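Local atomic coordinates of Myo-inositol-1-phosphate synthase-related protein (Thermotoga maritima MSB8, PDB entry 3CIN), a protein that belongs to the myo-inositol-1-phosphate synthase family and binds nicotinamide-adenine-dinucleotide, its chain pairing a parallel nucleotide-binding sheet with a smaller mixed sheet. Residues 246-251 with 304-309; 232-237 with 278-283. All blocks are in the same frame, centred on the assembly; numbering follows the deposited sequence. Where two conformers were deposited one is given.

Contact 1 pairs two inner strands of the four-stranded mixed sheet, and contact 2 joins two helices beside it; their centres lie 15 Å apart. Helix 225-238 runs directly into strand 242-252, so one connection carries the chain from contact 2 to contact 1. The two also touch through side chains. Ile308 CG2 meets Leu236 CD1 at 3.8 Å, and Val246 CG2 meets Leu233 CD2 at 4.0 Å, which seats helix 225-238 on strands 246-251 and 304-309, with helix 276-281 beside it. The side chain of Asn250 stays about 10 Å from the bound NAD; on the contact 2 side, that of Ile280 is about 12 Å from the magnesium ion.

Contact 1. Residues 246-251 with 304-309; sequences VAQFNI and IAIHIE
Phe249 and Ala305 face each other as a hydrogen-bonded pair of antiparallel strands, as do Ala247 and His307. Four backbone bonds result. The shortest runs from Phe249 N to Ala305 O (2.7 Å); Ala305 N returns to Phe249 O at 2.9 Å. At the other pair, Ala247 N meets His307 O at 2.9 Å. CA-H...O contacts add to this ladder, the closest from Ile306 CA to Ala247 O at 3.2 Å.

Side-chain packing divides between the faces of this mixed sheet. On the helix-covered face, beta-branched Val246 and Ile308 lie side by side, CG1 to CG1 4.0 Å apart, and the aliphatic CG of Gln248 lies 4.0 Å from Ile306 CG1. The opposite face meets a second subunit, where Ala247 and Ala305, with only a methyl each, probably let the subunits come close: Ala305 packs on its own counterpart.

Polar ends are bonded mostly outside the two segments. Gln248, extended with CG anti to the backbone N (chi1 180°), carries its amide to Thr229 and Thr226, and its NE2 makes a weak bond to Asn250 OD1 (3.3 Å). Asn250 ND2 bonds Thr292 on strand 287-294, and His307 NE2 bonds Glu319 on strand 317-327.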
ATOM      1  N   VAL A 246      -4.592 -13.281  -8.033  1.00 27.54           N
ATOM      2  CA  VAL A 246      -4.886 -11.883  -8.254  1.00 28.44           C
ATOM      3  C   VAL A 246      -6.101 -11.541  -7.426  1.00 30.87           C
ATOM      4  O   VAL A 246      -7.140 -12.185  -7.600  1.00 28.86           O
ATOM      5  CB  VAL A 246      -5.259 -11.636  -9.712  1.00 30.82           C
ATOM      6  CG1 VAL A 246      -5.583 -10.159  -9.929  1.00 30.89           C
ATOM      7  CG2 VAL A 246      -4.167 -12.101 -10.630  1.00 31.02           C
ATOM      8  N   ALA A 247      -5.982 -10.562  -6.519  1.00 26.59           N
ATOM      9  CA  ALA A 247      -7.124 -10.085  -5.726  1.00 27.59           C
ATOM     10  C   ALA A 247      -7.294  -8.623  -5.955  1.00 29.94           C
ATOM     11  O   ALA A 247      -6.305  -7.868  -5.900  1.00 31.01           O
ATOM     12  CB  ALA A 247      -6.902 -10.311  -4.275  1.00 27.88           C
ATOM     13  N   GLN A 248      -8.528  -8.195  -6.199  1.00 28.94           N
ATOM     14  CA  GLN A 248      -8.799  -6.789  -6.529  1.00 26.63           C
ATOM     15  C   GLN A 248      -9.951  -6.376  -5.668  1.00 30.08           C
ATOM     16  O   GLN A 248     -10.919  -7.152  -5.535  1.00 31.14           O
ATOM     17  CB  GLN A 248      -9.124  -6.666  -8.011  1.00 28.38           C
ATOM     18  CG  GLN A 248      -9.410  -5.267  -8.422  1.00 29.74           C
ATOM     19  CD  GLN A 248      -9.732  -5.193  -9.871  1.00 36.22           C
ATOM     20  OE1 GLN A 248      -8.883  -5.433 -10.689  1.00 37.02           O
ATOM     21  NE2 GLN A 248     -10.980  -4.861 -10.201  1.00 36.41           N
ATOM     22  N   PHE A 249      -9.833  -5.236  -4.998  1.00 27.68           N
ATOM     23  CA  PHE A 249     -10.908  -4.712  -4.172  1.00 27.77           C
ATOM     24  C   PHE A 249     -11.217  -3.356  -4.685  1.00 29.58           C
ATOM     25  O   PHE A 249     -10.276  -2.614  -4.950  1.00 27.96           O
ATOM     26  CB  PHE A 249     -10.422  -4.623  -2.746  0.65 27.09           C
ATOM     27  CG  PHE A 249     -11.399  -4.012  -1.754  0.65 30.05           C
ATOM     28  CD1 PHE A 249     -12.652  -4.571  -1.541  0.65 29.55           C
ATOM     29  CD2 PHE A 249     -11.030  -2.917  -0.977  0.65 26.68           C
ATOM     30  CE1 PHE A 249     -13.528  -4.030  -0.575  0.65 30.64           C
ATOM     31  CE2 PHE A 249     -11.902  -2.371  -0.046  0.65 33.26           C
ATOM     32  CZ  PHE A 249     -13.146  -2.947   0.169  0.65 27.25           C
ATOM     33  N   ASN A 250     -12.509  -3.018  -4.830  1.00 28.25           N
ATOM     34  CA  ASN A 250     -12.885  -1.689  -5.317  1.00 27.76           C
ATOM     35  C   ASN A 250     -14.143  -1.236  -4.581  1.00 29.01           C
ATOM     36  O   ASN A 250     -15.077  -2.006  -4.440  1.00 28.84           O
ATOM     37  CB  ASN A 250     -13.048  -1.663  -6.828  1.00 34.12           C
ATOM     38  CG  ASN A 250     -13.397  -3.033  -7.413  1.00 39.22           C
ATOM     39  OD1 ASN A 250     -12.571  -3.981  -7.396  1.00 42.14           O
ATOM     40  ND2 ASN A 250     -14.613  -3.160  -7.915  1.00 35.26           N
ATOM     41  N   ILE A 251     -14.145  -0.020  -4.063  1.00 25.66           N
ATOM     42  CA  ILE A 251     -15.250   0.477  -3.263  1.00 24.56           C
ATOM     43  C   ILE A 251     -15.399   1.979  -3.497  1.00 27.86           C
ATOM     44  O   ILE A 251     -14.411   2.684  -3.683  1.00 27.47           O
ATOM     45  CB  ILE A 251     -15.063   0.151  -1.796  1.00 25.57           C
ATOM     46  CG1 ILE A 251     -16.252   0.451  -0.954  1.00 34.05           C
ATOM     47  CG2 ILE A 251     -13.801   0.856  -1.106  1.00 25.86           C
ATOM     48  CD1 ILE A 251     -16.157  -0.213   0.377  1.00 31.46           C
ATOM     49  N   ILE A 304      -9.188   1.656  -4.369  1.00 28.04           N
ATOM     50  CA  ILE A 304      -8.869   0.355  -4.959  1.00 28.40           C
ATOM     51  C   ILE A 304      -7.677  -0.267  -4.228  1.00 27.51           C
ATOM     52  O   ILE A 304      -6.774   0.409  -3.758  1.00 23.87           O
ATOM     53  CB  ILE A 304      -8.630   0.464  -6.504  1.00 29.00           C
ATOM     54  CG1 ILE A 304      -7.339   1.186  -6.855  1.00 33.35           C
ATOM     55  CG2 ILE A 304      -9.843   1.157  -7.250  1.00 30.15           C
ATOM     56  CD1 ILE A 304      -6.883   0.967  -8.310  1.00 37.99           C
ATOM     57  N   ALA A 305      -7.642  -1.613  -4.180  1.00 27.03           N
ATOM     58  CA  ALA A 305      -6.521  -2.341  -3.614  1.00 24.67           C
ATOM     59  C   ALA A 305      -6.335  -3.578  -4.467  1.00 29.00           C
ATOM     60  O   ALA A 305      -7.281  -4.242  -4.790  1.00 30.24           O
ATOM     61  CB  ALA A 305      -6.730  -2.672  -2.137  1.00 23.40           C
ATOM     62  N   ILE A 306      -5.118  -3.854  -4.915  1.00 26.66           N
ATOM     63  CA  ILE A 306      -4.856  -4.994  -5.807  1.00 27.81           C
ATOM     64  C   ILE A 306      -3.653  -5.727  -5.206  1.00 27.71           C
ATOM     65  O   ILE A 306      -2.698  -5.120  -4.803  1.00 28.42           O
ATOM     66  CB  ILE A 306      -4.524  -4.526  -7.239  1.00 27.91           C
ATOM     67  CG1 ILE A 306      -5.665  -3.832  -7.986  1.00 27.68           C
ATOM     68  CG2 ILE A 306      -4.104  -5.666  -8.184  1.00 30.98           C
ATOM     69  CD1 ILE A 306      -5.220  -2.857  -9.071  1.00 32.79           C
ATOM     70  N   HIS A 307      -3.714  -7.065  -5.169  1.00 26.91           N
ATOM     71  CA  HIS A 307      -2.613  -7.873  -4.713  1.00 27.24           C
ATOM     72  C   HIS A 307      -2.374  -8.959  -5.710  1.00 28.94           C
ATOM     73  O   HIS A 307      -3.292  -9.697  -6.080  1.00 28.31           O
ATOM     74  CB  HIS A 307      -2.967  -8.541  -3.410  1.00 26.30           C
ATOM     75  CG  HIS A 307      -1.918  -9.487  -2.895  1.00 31.44           C
ATOM     76  ND1 HIS A 307      -2.045 -10.859  -2.969  1.00 36.15           N
ATOM     77  CD2 HIS A 307      -0.725  -9.251  -2.311  1.00 33.82           C
ATOM     78  CE1 HIS A 307      -0.966 -11.419  -2.451  1.00 34.46           C
ATOM     79  NE2 HIS A 307      -0.153 -10.466  -2.040  1.00 31.94           N
ATOM     80  N   ILE A 308      -1.118  -9.086  -6.136  1.00 27.81           N
ATOM     81  CA  ILE A 308      -0.754 -10.117  -7.139  1.00 28.34           C
ATOM     82  C   ILE A 308       0.498 -10.757  -6.637  1.00 29.00           C
ATOM     83  O   ILE A 308       1.416 -10.082  -6.220  1.00 29.78           O
ATOM     84  CB  ILE A 308      -0.566  -9.505  -8.561  1.00 31.25           C
ATOM     85  CG1 ILE A 308      -1.904  -8.976  -9.072  1.00 31.63           C
ATOM     86  CG2 ILE A 308      -0.074 -10.550  -9.568  1.00 32.87           C
ATOM     87  CD1 ILE A 308      -1.797  -8.074 -10.341  1.00 36.58           C
ATOM     88  N   GLU A 309       0.511 -12.090  -6.598  1.00 26.83           N
ATOM     89  CA  GLU A 309       1.727 -12.805  -6.303  1.00 27.66           C
ATOM     90  C   GLU A 309       2.106 -13.708  -7.442  1.00 29.21           C
ATOM     91  O   GLU A 309       1.252 -14.247  -8.137  1.00 27.24           O
ATOM     92  CB  GLU A 309       1.705 -13.543  -4.981  1.00 34.32           C
ATOM     93  CG  GLU A 309       0.639 -14.383  -4.725  1.00 41.80           C
ATOM     94  CD  GLU A 309       0.801 -15.079  -3.365  1.00 60.67           C
ATOM     95  OE1 GLU A 309       1.688 -14.670  -2.553  1.00 49.46           O
ATOM     96  OE2 GLU A 309       0.043 -16.049  -3.134  1.00 50.20           O
TER

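Contact 2. Residues 232-237 with 278-283; sequences VLSHLA and KDILGY
Ile280 presses its CG2 methyl against residues 232-237 of helix 225-238, between Leu233 and Ser234. The methyl lies 3.9 Å from Leu233 CB and 3.5 Å from Ser234 OG. Beta-branched isoleucine suits the place: with CG2 anti to the backbone N and CG1 anti to the carbonyl carbon (chi1 -67°), CG2 lies against the neighbouring helix while CD1 also comes near Ser234 OG. Leu281 makes the second apolar contact. Its CD2 rests 3.7 Å from Leu233 O and 4.1 Å from Ala237 CB, and the small alanine lets the two backbones approach, with the CA atoms of Ala237 and Leu281 5.8 Å apart. No hydrogen bond crosses between the segments; the contact is held by apolar surfaces.

Further out, Ser234 OG bonds to Ala230 O one turn back in its own helix, which satisfies the hydroxyl, although the Ile280 methyl lies next to it. The bond from Gly282 N to Lys278 O (2.8 Å) closes the last turn of the other helix, and Gly282 then leaves it with positive phi (88°), backbone angles that call for glycine. Tyr283 follows, one ring face over Leu281 CB, with its hydroxyl bonded to Val243 N.

Pro375 covers Ser234 and Ile280, and Trp393 of a third subunit packs on Ala237. Leu233 packs on Val243 of strand 242-252 and Ile308 of strand 301-311, while Leu281 also reaches Val243, so both helices rest on strand 242-252.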
ATOM      1  N   VAL A 232      -0.540  -4.602 -15.033  1.00 31.04           N
ATOM      2  CA  VAL A 232       0.429  -5.405 -14.309  1.00 31.38           C
ATOM      3  C   VAL A 232       0.511  -6.802 -14.893  1.00 31.25           C
ATOM      4  O   VAL A 232       1.607  -7.316 -15.112  1.00 29.94           O
ATOM      5  CB  VAL A 232       0.136  -5.464 -12.805  1.00 31.22           C
ATOM      6  CG1 VAL A 232       1.184  -6.303 -12.004  1.00 33.71           C
ATOM      7  CG2 VAL A 232       0.083  -4.027 -12.186  1.00 36.47           C
ATOM      8  N   LEU A 233      -0.631  -7.422 -15.158  1.00 29.94           N
ATOM      9  CA  LEU A 233      -0.591  -8.775 -15.725  1.00 29.76           C
ATOM     10  C   LEU A 233       0.192  -8.814 -17.061  1.00 30.32           C
ATOM     11  O   LEU A 233       0.913  -9.786 -17.337  1.00 29.46           O
ATOM     12  CB  LEU A 233      -1.998  -9.322 -15.910  1.00 30.77           C
ATOM     13  CG  LEU A 233      -2.722  -9.548 -14.551  1.00 30.47           C
ATOM     14  CD1 LEU A 233      -4.147 -10.065 -14.847  1.00 35.90           C
ATOM     15  CD2 LEU A 233      -1.964 -10.478 -13.574  1.00 29.75           C
ATOM     16  N   SER A 234       0.022  -7.780 -17.879  1.00 29.88           N
ATOM     17  CA  SER A 234       0.699  -7.725 -19.166  1.00 29.68           C
ATOM     18  C   SER A 234       2.217  -7.732 -18.955  1.00 28.55           C
ATOM     19  O   SER A 234       2.928  -8.460 -19.644  1.00 33.68           O
ATOM     20  CB  SER A 234       0.260  -6.517 -19.986  1.00 31.34           C
ATOM     21  OG  SER A 234      -1.134  -6.624 -20.353  1.00 35.60           O
ATOM     22  N   HIS A 235       2.705  -6.922 -18.022  1.00 28.96           N
ATOM     23  CA  HIS A 235       4.124  -6.838 -17.559  0.50 29.49           C
ATOM     24  C   HIS A 235       4.644  -8.203 -17.157  1.00 31.42           C
ATOM     25  O   HIS A 235       5.722  -8.668 -17.526  1.00 32.77           O
ATOM     26  CB  HIS A 235       4.186  -5.897 -16.305  0.50 30.64           C
ATOM     27  CG  HIS A 235       5.560  -5.371 -15.971  0.50 36.14           C
ATOM     28  ND1 HIS A 235       6.264  -5.745 -14.845  0.50 41.67           N
ATOM     29  CD2 HIS A 235       6.345  -4.476 -16.617  0.50 38.19           C
ATOM     30  CE1 HIS A 235       7.426  -5.108 -14.817  0.50 27.20           C
ATOM     31  NE2 HIS A 235       7.499  -4.336 -15.885  0.50 42.05           N
ATOM     32  N   LEU A 236       3.883  -8.838 -16.277  1.00 29.74           N
ATOM     33  CA  LEU A 236       4.295 -10.134 -15.809  1.00 26.58           C
ATOM     34  C   LEU A 236       4.352 -11.195 -16.866  1.00 27.44           C
ATOM     35  O   LEU A 236       5.260 -12.003 -16.835  1.00 29.33           O
ATOM     36  CB  LEU A 236       3.389 -10.604 -14.668  1.00 28.22           C
ATOM     37  CG  LEU A 236       3.429  -9.631 -13.471  1.00 27.61           C
ATOM     38  CD1 LEU A 236       2.321 -10.072 -12.449  1.00 28.26           C
ATOM     39  CD2 LEU A 236       4.812  -9.483 -12.866  1.00 32.53           C
ATOM     40  N   ALA A 237       3.342 -11.219 -17.746  1.00 28.30           N
ATOM     41  CA  ALA A 237       3.285 -12.165 -18.898  1.00 29.06           C
ATOM     42  C   ALA A 237       4.552 -12.065 -19.770  1.00 29.35           C
ATOM     43  O   ALA A 237       5.176 -13.073 -20.093  1.00 29.99           O
ATOM     44  CB  ALA A 237       2.054 -11.873 -19.761  1.00 29.02           C
ATOM     45  N   LYS A 278      -7.428 -14.379 -17.906  1.00 32.17           N
ATOM     46  CA  LYS A 278      -7.110 -15.371 -18.896  1.00 29.94           C
ATOM     47  C   LYS A 278      -6.808 -14.695 -20.250  1.00 30.47           C
ATOM     48  O   LYS A 278      -5.974 -15.204 -21.009  1.00 32.33           O
ATOM     49  CB  LYS A 278      -8.242 -16.373 -19.104  1.00 31.71           C
ATOM     50  CG  LYS A 278      -7.809 -17.509 -19.987  1.00 37.68           C
ATOM     51  CD  LYS A 278      -8.826 -18.606 -19.946  1.00 44.28           C
ATOM     52  CE  LYS A 278      -8.327 -19.863 -20.619  1.00 43.97           C
ATOM     53  NZ  LYS A 278      -9.488 -20.797 -20.765  1.00 48.89           N
ATOM     54  N   ASP A 279      -7.484 -13.583 -20.537  1.00 35.29           N
ATOM     55  CA  ASP A 279      -7.301 -12.879 -21.810  1.00 33.85           C
ATOM     56  C   ASP A 279      -5.820 -12.489 -21.944  1.00 34.67           C
ATOM     57  O   ASP A 279      -5.205 -12.666 -22.990  1.00 34.53           O
ATOM     58  CB  ASP A 279      -8.128 -11.598 -21.877  1.00 36.06           C
ATOM     59  CG  ASP A 279      -9.623 -11.838 -22.157  1.00 42.01           C
ATOM     60  OD1 ASP A 279     -10.032 -13.026 -22.321  1.00 37.93           O
ATOM     61  OD2 ASP A 279     -10.368 -10.817 -22.235  1.00 42.01           O
ATOM     62  N   ILE A 280      -5.271 -11.933 -20.876  1.00 34.09           N
ATOM     63  CA  ILE A 280      -3.908 -11.364 -20.925  1.00 32.19           C
ATOM     64  C   ILE A 280      -2.873 -12.449 -20.688  1.00 34.29           C
ATOM     65  O   ILE A 280      -1.883 -12.533 -21.413  1.00 33.40           O
ATOM     66  CB  ILE A 280      -3.733 -10.223 -19.896  1.00 31.89           C
ATOM     67  CG1 ILE A 280      -4.600  -8.995 -20.247  1.00 29.12           C
ATOM     68  CG2 ILE A 280      -2.240  -9.869 -19.743  1.00 32.26           C
ATOM     69  CD1 ILE A 280      -4.404  -8.446 -21.684  1.00 37.36           C
ATOM     70  N   LEU A 281      -3.073 -13.306 -19.679  1.00 30.08           N
ATOM     71  CA  LEU A 281      -2.088 -14.323 -19.361  1.00 31.50           C
ATOM     72  C   LEU A 281      -2.104 -15.595 -20.231  1.00 31.47           C
ATOM     73  O   LEU A 281      -1.079 -16.271 -20.385  1.00 31.64           O
ATOM     74  CB  LEU A 281      -2.235 -14.771 -17.904  1.00 31.35           C
ATOM     75  CG  LEU A 281      -2.032 -13.739 -16.814  1.00 28.89           C
ATOM     76  CD1 LEU A 281      -2.276 -14.392 -15.444  1.00 27.13           C
ATOM     77  CD2 LEU A 281      -0.637 -13.160 -16.896  1.00 31.40           C
ATOM     78  N   GLY A 282      -3.286 -15.932 -20.716  1.00 32.57           N
ATOM     79  CA  GLY A 282      -3.494 -17.180 -21.445  1.00 35.91           C
ATOM     80  C   GLY A 282      -3.847 -18.387 -20.589  1.00 35.52           C
ATOM     81  O   GLY A 282      -4.075 -19.467 -21.109  1.00 35.04           O
ATOM     82  N   TYR A 283      -3.837 -18.233 -19.275  1.00 31.47           N
ATOM     83  CA  TYR A 283      -4.223 -19.296 -18.329  1.00 29.81           C
ATOM     84  C   TYR A 283      -5.065 -18.579 -17.245  1.00 29.59           C
ATOM     85  O   TYR A 283      -4.891 -17.391 -17.009  1.00 29.80           O
ATOM     86  CB  TYR A 283      -3.033 -20.063 -17.751  1.00 33.28           C
ATOM     87  CG  TYR A 283      -1.966 -19.198 -17.113  1.00 32.14           C
ATOM     88  CD1 TYR A 283      -0.952 -18.622 -17.880  1.00 31.19           C
ATOM     89  CD2 TYR A 283      -1.995 -18.935 -15.729  1.00 27.86           C
ATOM     90  CE1 TYR A 283      -0.010 -17.785 -17.286  1.00 32.53           C
ATOM     91  CE2 TYR A 283      -1.077 -18.076 -15.119  1.00 28.98           C
ATOM     92  CZ  TYR A 283      -0.063 -17.541 -15.904  1.00 32.97           C
ATOM     93  OH  TYR A 283       0.845 -16.714 -15.293  1.00 29.56           O
TER